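Long-range contact in 6-phosphogluconate dehydrogenase NAD-binding (Dyadobacter fermentans, PDB 4GBJ), which probably acts as an NAD(P)-dependent oxidoreductase of the 6-phosphogluconate and 3-hydroxyisobutyrate dehydrogenase type: residues A70-V75 with T98-T103. Numbering follows the deposited sequence.
Sequences ADDAAV and TISPET
Asp72 reaches across to the start of helix 101-113 and spends a single carboxylate oxygen on two donors. Its OD2 accepts the hydroxyl of Thr103 through the anti lone pair, OG1 to OD2 2.8 Å. The backbone N of Ser100 reaches the same oxygen from the syn side, 30° out of the carboxylate plane, in a fairly straight bond of 3.0 Å from N to OD2. With chi1 -58°, Asp72 CG lies anti to its carbonyl carbon, and the carboxylate rests against Ile99, whose CG2 touches OD1 at 3.6 Å. The same methyl packs on the backbone N of Asp72 and, more loosely, on Val75 CG2.

Both segments are strand-to-helix turns of a Rossmann-type domain, following the adjacent parallel strands 64-67 and 92-95, so the contact joins two neighbouring helix starts at the C-terminal ends of these strands. Each start has its own cap: Asp71 OD1 accepts from Ala74 N at 2.9 Å, and Ser100 OG takes a weak bond from Glu102 N. A water accepts from Thr98 N and bonds weakly to Ala70 O. Farther out, helix 238-254 meets Asp72 through Leu247, while the side chain of Thr98 touches Lys174, the predicted active-site residue on helix 169-197.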
loop_
_atom_site.group_PDB
_atom_site.type_symbol
_atom_site.label_atom_id
_atom_site.label_comp_id
_atom_site.label_asym_id
_atom_site.label_seq_id
_atom_site.Cartn_x
_atom_site.Cartn_y
_atom_site.Cartn_z
ATOM N N ALA B 70 -18.896 15.466 -11.305
ATOM C CA ALA B 70 -18.710 15.034 -9.920
ATOM C C ALA B 70 -19.122 13.626 -9.646
ATOM O O ALA B 70 -18.434 12.953 -8.874
ATOM C CB ALA B 70 -19.470 15.943 -8.958
ATOM N N ASP B 71 -20.274 13.207 -10.177
ATOM C CA ASP B 71 -20.831 11.910 -9.822
ATOM C C ASP B 71 -21.791 11.347 -10.879
ATOM O O ASP B 71 -22.084 12.006 -11.870
ATOM C CB ASP B 71 -21.559 12.067 -8.464
ATOM C CG ASP B 71 -22.625 13.133 -8.396
ATOM O OD1 ASP B 71 -23.360 13.316 -9.410
ATOM O OD2 ASP B 71 -22.775 13.747 -7.314
ATOM N N ASP B 72 -22.316 10.141 -10.608
ATOM C CA ASP B 72 -23.218 9.382 -11.490
ATOM C C ASP B 72 -24.464 10.180 -11.857
ATOM O O ASP B 72 -24.809 10.238 -13.039
ATOM C CB ASP B 72 -23.633 8.063 -10.811
ATOM C CG ASP B 72 -22.446 7.172 -10.438
ATOM O OD1 ASP B 72 -21.566 7.639 -9.708
ATOM O OD2 ASP B 72 -22.453 5.988 -10.805
ATOM N N ALA B 73 -25.113 10.842 -10.866
ATOM C CA ALA B 73 -26.309 11.623 -11.164
ATOM C C ALA B 73 -25.994 12.805 -12.092
ATOM O O ALA B 73 -26.809 13.112 -12.948
ATOM C CB ALA B 73 -26.989 12.114 -9.893
ATOM N N ALA B 74 -24.842 13.474 -11.928
ATOM C CA ALA B 74 -24.473 14.579 -12.806
ATOM C C ALA B 74 -24.311 14.093 -14.279
ATOM O O ALA B 74 -24.744 14.778 -15.198
ATOM C CB ALA B 74 -23.192 15.243 -12.332
ATOM N N VAL B 75 -23.770 12.888 -14.492
ATOM C CA VAL B 75 -23.553 12.372 -15.863
ATOM C C VAL B 75 -24.884 11.980 -16.480
ATOM O O VAL B 75 -25.153 12.281 -17.655
ATOM C CB VAL B 75 -22.528 11.210 -15.890
ATOM C CG1 VAL B 75 -22.333 10.697 -17.310
ATOM C CG2 VAL B 75 -21.186 11.658 -15.309
ATOM N N THR B 98 -15.525 9.704 -12.307
ATOM C CA THR B 98 -15.437 8.508 -11.462
ATOM C C THR B 98 -16.854 8.072 -11.128
ATOM O O THR B 98 -17.511 8.612 -10.239
ATOM C CB THR B 98 -14.643 8.756 -10.215
ATOM O OG1 THR B 98 -13.370 9.258 -10.590
ATOM C CG2 THR B 98 -14.504 7.509 -9.378
ATOM N N ILE B 99 -17.313 7.089 -11.826
ATOM C CA ILE B 99 -18.669 6.595 -11.657
ATOM C C ILE B 99 -18.681 5.092 -11.696
ATOM O O ILE B 99 -17.680 4.438 -11.968
ATOM C CB ILE B 99 -19.622 7.187 -12.739
ATOM C CG1 ILE B 99 -19.269 6.716 -14.113
ATOM C CG2 ILE B 99 -19.694 8.700 -12.620
ATOM C CD1 ILE B 99 -20.241 7.226 -15.196
ATOM N N SER B 100 -19.828 4.570 -11.389
ATOM C CA SER B 100 -20.077 3.158 -11.352
ATOM C C SER B 100 -19.958 2.509 -12.735
ATOM O O SER B 100 -20.542 3.019 -13.688
ATOM C CB SER B 100 -21.512 2.923 -10.836
ATOM O OG SER B 100 -21.959 1.601 -11.065
ATOM N N PRO B 101 -19.394 1.290 -12.803
ATOM C CA PRO B 101 -19.458 0.500 -14.052
ATOM C C PRO B 101 -20.878 0.352 -14.585
ATOM O O PRO B 101 -21.106 0.401 -15.785
ATOM C CB PRO B 101 -18.943 -0.881 -13.609
ATOM C CG PRO B 101 -18.125 -0.625 -12.466
ATOM C CD PRO B 101 -18.629 0.581 -11.765
ATOM N N GLU B 102 -21.838 0.147 -13.676
ATOM C CA GLU B 102 -23.241 0.026 -14.067
ATOM C C GLU B 102 -23.759 1.298 -14.731
ATOM O O GLU B 102 -24.507 1.198 -15.711
ATOM C CB GLU B 102 -24.087 -0.285 -12.850
ATOM C CG GLU B 102 -25.594 -0.346 -13.089
ATOM C CD GLU B 102 -26.322 -0.571 -11.780
ATOM O OE1 GLU B 102 -26.533 0.426 -11.052
ATOM O OE2 GLU B 102 -26.576 -1.748 -11.432
ATOM N N THR B 103 -23.417 2.487 -14.190
ATOM C CA THR B 103 -23.869 3.732 -14.814
ATOM C C THR B 103 -23.269 3.820 -16.228
ATOM O O THR B 103 -23.945 4.203 -17.158
ATOM C CB THR B 103 -23.503 4.954 -13.962
ATOM O OG1 THR B 103 -24.171 4.841 -12.718
ATOM C CG2 THR B 103 -23.928 6.269 -14.603
HETATM O O HOH W 1 -15.786 12.275 -10.989
#